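Long-range contact in macro domain-containing protein (Thermosipho africanus, PDB 7OMU), which pairs a DarT-like domain with a macro domain, the latter holding adenosine-5-diphosphoribose in its pocket: residues N226-S237 / L376-L387. The protein carries 1 engineered substitution. Numbering follows the deposited sequence.
With APR (adenosine-5-diphosphoribose), chain C.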
# COMPACT_ATOMS: atom_id res chain seq x y z
N ASN A 226 -7.16 -21.88 -4.76
CA ASN A 226 -6.71 -20.81 -5.69
C ASN A 226 -7.52 -19.53 -5.49
O ASN A 226 -6.91 -18.44 -5.54
CB ASN A 226 -6.83 -21.26 -7.14
CG ASN A 226 -5.87 -22.38 -7.46
OD1 ASN A 226 -4.96 -22.65 -6.68
ND2 ASN A 226 -6.05 -23.02 -8.61
N LEU A 227 -8.84 -19.65 -5.31
CA LEU A 227 -9.78 -18.50 -5.20
C LEU A 227 -9.86 -18.05 -3.74
O LEU A 227 -9.97 -18.91 -2.86
CB LEU A 227 -11.16 -18.91 -5.72
CG LEU A 227 -12.12 -17.77 -6.01
CD1 LEU A 227 -11.57 -16.84 -7.07
CD2 LEU A 227 -13.49 -18.31 -6.42
N SER A 228 -9.77 -16.73 -3.51
CA SER A 228 -10.05 -16.10 -2.20
C SER A 228 -10.63 -14.70 -2.41
O SER A 228 -10.34 -14.07 -3.45
CB SER A 228 -8.82 -16.09 -1.31
OG SER A 228 -7.75 -15.38 -1.90
N LEU A 229 -11.49 -14.28 -1.48
CA LEU A 229 -12.08 -12.93 -1.41
C LEU A 229 -11.17 -12.07 -0.53
O LEU A 229 -10.65 -12.61 0.46
CB LEU A 229 -13.48 -13.02 -0.80
CG LEU A 229 -14.41 -14.03 -1.46
CD1 LEU A 229 -15.76 -14.02 -0.76
CD2 LEU A 229 -14.58 -13.74 -2.95
N VAL A 230 -10.97 -10.81 -0.89
CA VAL A 230 -9.97 -9.93 -0.23
C VAL A 230 -10.58 -8.54 -0.01
O VAL A 230 -10.96 -7.91 -1.02
CB VAL A 230 -8.68 -9.86 -1.07
CG1 VAL A 230 -7.62 -9.01 -0.40
CG2 VAL A 230 -8.14 -11.24 -1.40
N GLU A 231 -10.69 -8.10 1.25
CA GLU A 231 -10.80 -6.67 1.62
C GLU A 231 -9.38 -6.10 1.58
O GLU A 231 -8.55 -6.53 2.40
CB GLU A 231 -11.39 -6.48 3.01
CG GLU A 231 -12.89 -6.67 3.10
CD GLU A 231 -13.46 -6.58 4.52
OE1 GLU A 231 -12.86 -5.87 5.35
OE2 GLU A 231 -14.50 -7.23 4.79
N GLY A 232 -9.09 -5.19 0.65
CA GLY A 232 -7.76 -4.56 0.54
C GLY A 232 -7.59 -3.75 -0.73
O GLY A 232 -8.61 -3.45 -1.39
N ASP A 233 -6.34 -3.41 -1.04
CA ASP A 233 -5.92 -2.62 -2.23
C ASP A 233 -5.37 -3.58 -3.28
O ASP A 233 -4.34 -4.22 -3.02
CB ASP A 233 -4.87 -1.58 -1.84
CG ASP A 233 -4.69 -0.49 -2.88
OD1 ASP A 233 -5.11 -0.70 -4.03
OD2 ASP A 233 -4.14 0.57 -2.51
N MET A 234 -6.05 -3.68 -4.42
CA MET A 234 -5.71 -4.57 -5.56
C MET A 234 -4.27 -4.30 -6.02
O MET A 234 -3.56 -5.28 -6.34
CB MET A 234 -6.67 -4.33 -6.72
CG MET A 234 -6.46 -5.27 -7.89
SD MET A 234 -7.76 -5.11 -9.12
CE MET A 234 -7.43 -3.45 -9.72
N PHE A 235 -3.86 -3.03 -6.06
CA PHE A 235 -2.59 -2.58 -6.69
C PHE A 235 -1.40 -2.95 -5.80
O PHE A 235 -0.26 -3.01 -6.31
CB PHE A 235 -2.67 -1.10 -7.03
CG PHE A 235 -3.81 -0.77 -7.96
CD1 PHE A 235 -3.77 -1.16 -9.29
CD2 PHE A 235 -4.94 -0.11 -7.50
CE1 PHE A 235 -4.83 -0.88 -10.15
CE2 PHE A 235 -5.99 0.18 -8.36
CZ PHE A 235 -5.93 -0.21 -9.68
N PHE A 236 -1.65 -3.22 -4.52
CA PHE A 236 -0.64 -3.70 -3.54
C PHE A 236 -0.79 -5.21 -3.33
O PHE A 236 0.02 -5.78 -2.57
CB PHE A 236 -0.74 -2.92 -2.22
CG PHE A 236 -0.16 -1.53 -2.30
CD1 PHE A 236 1.20 -1.34 -2.43
CD2 PHE A 236 -0.98 -0.41 -2.26
CE1 PHE A 236 1.73 -0.07 -2.52
CE2 PHE A 236 -0.45 0.86 -2.34
CZ PHE A 236 0.91 1.03 -2.48
N SER A 237 -1.76 -5.86 -3.98
CA SER A 237 -1.73 -7.33 -4.22
C SER A 237 -0.47 -7.61 -5.02
O SER A 237 0.01 -6.67 -5.70
CB SER A 237 -2.96 -7.85 -4.93
OG SER A 237 -2.76 -7.94 -6.33
N LEU A 376 -14.28 -18.10 -12.16
CA LEU A 376 -12.87 -17.90 -11.74
C LEU A 376 -12.41 -19.06 -10.84
O LEU A 376 -11.19 -19.17 -10.63
CB LEU A 376 -12.74 -16.56 -11.02
CG LEU A 376 -12.96 -15.33 -11.90
CD1 LEU A 376 -13.04 -14.07 -11.07
CD2 LEU A 376 -11.86 -15.21 -12.94
N THR A 377 -13.33 -19.88 -10.34
CA THR A 377 -12.99 -21.09 -9.55
C THR A 377 -12.35 -22.12 -10.49
O THR A 377 -11.50 -22.89 -10.02
CB THR A 377 -14.21 -21.62 -8.80
OG1 THR A 377 -13.73 -22.46 -7.75
CG2 THR A 377 -15.19 -22.38 -9.67
N LYS A 378 -12.72 -22.09 -11.77
CA LYS A 378 -12.16 -22.99 -12.82
C LYS A 378 -10.65 -22.73 -12.97
O LYS A 378 -9.93 -23.70 -13.25
CB LYS A 378 -12.87 -22.79 -14.16
CG LYS A 378 -14.37 -23.09 -14.18
CD LYS A 378 -14.97 -22.97 -15.58
CE LYS A 378 -16.42 -22.52 -15.64
NZ LYS A 378 -17.38 -23.65 -15.58
N LEU A 379 -10.19 -21.48 -12.81
CA LEU A 379 -8.76 -21.09 -13.02
C LEU A 379 -7.85 -21.95 -12.15
O LEU A 379 -8.13 -22.06 -10.95
CB LEU A 379 -8.57 -19.60 -12.69
CG LEU A 379 -8.64 -18.66 -13.89
CD1 LEU A 379 -9.94 -18.85 -14.65
CD2 LEU A 379 -8.48 -17.21 -13.44
N GLU A 380 -6.78 -22.49 -12.74
CA GLU A 380 -5.75 -23.32 -12.06
C GLU A 380 -4.56 -22.44 -11.65
O GLU A 380 -3.42 -22.95 -11.64
CB GLU A 380 -5.26 -24.46 -12.96
CG GLU A 380 -6.37 -25.34 -13.53
CD GLU A 380 -5.84 -26.51 -14.34
OE1 GLU A 380 -4.99 -27.26 -13.80
OE2 GLU A 380 -6.26 -26.68 -15.51
N ILE A 381 -4.82 -21.17 -11.32
CA ILE A 381 -3.80 -20.17 -10.87
C ILE A 381 -4.36 -19.42 -9.67
O ILE A 381 -5.57 -19.42 -9.46
CB ILE A 381 -3.44 -19.20 -12.01
CG1 ILE A 381 -4.69 -18.56 -12.64
CG2 ILE A 381 -2.58 -19.89 -13.05
CD1 ILE A 381 -4.40 -17.34 -13.48
N PRO A 382 -3.52 -18.76 -8.84
CA PRO A 382 -4.01 -17.91 -7.76
C PRO A 382 -4.95 -16.82 -8.30
O PRO A 382 -4.62 -16.21 -9.30
CB PRO A 382 -2.75 -17.29 -7.16
CG PRO A 382 -1.64 -18.24 -7.54
CD PRO A 382 -2.05 -18.81 -8.89
N VAL A 383 -6.10 -16.63 -7.66
CA VAL A 383 -7.13 -15.62 -8.06
C VAL A 383 -7.64 -14.93 -6.79
O VAL A 383 -8.07 -15.63 -5.86
CB VAL A 383 -8.29 -16.27 -8.83
CG1 VAL A 383 -9.39 -15.26 -9.12
CG2 VAL A 383 -7.81 -16.92 -10.12
N GLN A 384 -7.60 -13.60 -6.78
CA GLN A 384 -8.15 -12.76 -5.69
C GLN A 384 -9.29 -11.91 -6.24
O GLN A 384 -9.02 -11.01 -7.05
CB GLN A 384 -7.03 -11.91 -5.08
CG GLN A 384 -5.92 -12.73 -4.46
CD GLN A 384 -4.90 -11.89 -3.75
OE1 GLN A 384 -4.71 -10.71 -4.07
NE2 GLN A 384 -4.23 -12.49 -2.78
N ILE A 385 -10.52 -12.20 -5.82
CA ILE A 385 -11.69 -11.32 -6.05
C ILE A 385 -11.67 -10.28 -4.94
O ILE A 385 -11.75 -10.67 -3.75
CB ILE A 385 -13.01 -12.11 -6.10
CG1 ILE A 385 -13.02 -13.10 -7.27
CG2 ILE A 385 -14.20 -11.16 -6.16
CD1 ILE A 385 -14.27 -13.95 -7.34
N TYR A 386 -11.53 -9.00 -5.30
CA TYR A 386 -11.40 -7.87 -4.35
C TYR A 386 -12.79 -7.29 -4.09
O TYR A 386 -13.36 -6.66 -5.01
CB TYR A 386 -10.38 -6.86 -4.86
CG TYR A 386 -8.98 -7.16 -4.39
CD1 TYR A 386 -8.18 -8.08 -5.06
CD2 TYR A 386 -8.49 -6.59 -3.23
CE1 TYR A 386 -6.91 -8.39 -4.60
CE2 TYR A 386 -7.22 -6.89 -2.76
CZ TYR A 386 -6.43 -7.79 -3.45
OH TYR A 386 -5.19 -8.08 -2.97
N LEU A 387 -13.29 -7.51 -2.87
CA LEU A 387 -14.64 -7.07 -2.43
C LEU A 387 -14.73 -5.56 -2.52
O LEU A 387 -13.75 -4.85 -2.27
CB LEU A 387 -14.89 -7.54 -0.99
CG LEU A 387 -14.89 -9.05 -0.76
CD1 LEU A 387 -15.11 -9.37 0.71
CD2 LEU A 387 -15.94 -9.74 -1.62
N1 APR C . -8.89 -2.42 -4.52
C2 APR C . -9.99 -3.18 -4.57
N3 APR C . -11.23 -2.84 -4.92
C4 APR C . -11.29 -1.54 -5.25
C5 APR C . -10.25 -0.64 -5.24
C6 APR C . -8.98 -1.12 -4.86
N6 APR C . -7.89 -0.36 -4.80
N7 APR C . -10.70 0.62 -5.65
C8 APR C . -11.98 0.45 -5.89
N9 APR C . -12.40 -0.84 -5.66
C1' APR C . -13.74 -1.40 -5.81
C2' APR C . -14.87 -0.39 -5.56
O2' APR C . -15.29 -0.43 -4.21
C3' APR C . -15.97 -0.83 -6.53
O3' APR C . -17.05 -1.43 -5.83
O4' APR C . -13.89 -1.82 -7.15
C4' APR C . -15.29 -1.83 -7.49
C5' APR C . -15.45 -1.54 -8.97
O5' APR C . -14.86 -0.25 -9.30
PA APR C . -15.51 0.73 -10.41
O1A APR C . -14.42 1.48 -11.11
O2A APR C . -16.60 1.54 -9.78
O3A APR C . -16.16 -0.31 -11.45
PB APR C . -17.57 -0.42 -12.21
O1B APR C . -18.66 -0.41 -11.19
O2B APR C . -17.51 -1.57 -13.16
O5D APR C . -17.60 0.97 -13.04
C5D APR C . -16.94 1.06 -14.33
O4D APR C . -16.26 3.34 -13.97
O1D APR C . -14.10 2.59 -13.63
C1D APR C . -14.90 3.39 -14.43
O2D APR C . -14.20 3.67 -16.79
C2D APR C . -14.90 2.87 -15.87
O3D APR C . -16.92 3.92 -16.79
C3D APR C . -16.38 2.74 -16.22
C4D APR C . -17.01 2.48 -14.85
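The Y386 ring lies between V230 and M234. V230 CB sits over one face, 3.8 Å from the ring centroid and offset toward the rim. M234 CA covers the opposite face near its centre. G232 O comes to the ring edge, near its plane. Y386 OH donates to Q384 OE1 at 2.9 Å, from above the plane of that carbonyl, tying the ring to a side chain on the same sheet face.

Strands 227-231 and 383-386 run parallel. S228 N donates to V383 O, I385 N to S228 O, and V230 N to I385 O at 3.0 Å. V383 N to N226 O and L387 N to V230 O extend the ladder at its two ends. On the other face, L227 CD1 reaches I385 CD1 at 4.0 Å; CG anti to the backbone N (chi1 -165°) swings this leucine toward strand 383-386. L229 and I385 lie side by side, and helix 365-376 covers I385. Just before strand 227-231, N226 ND2 donates to L379 O at 3.3 Å, nearly within its own amide plane.

Past strand 227-231, D233 OD1 accepts a hydrogen bond from adenine N6 of adenosine-5-diphosphoribose at 2.9 Å, and M234 N donates to N1 at 3.1 Å. R259 forms a salt bridge with D233 OD2. Neighbouring parallel strands of a mixed sheet, the first leading into a loop that binds adenine, fit the macro domain fold.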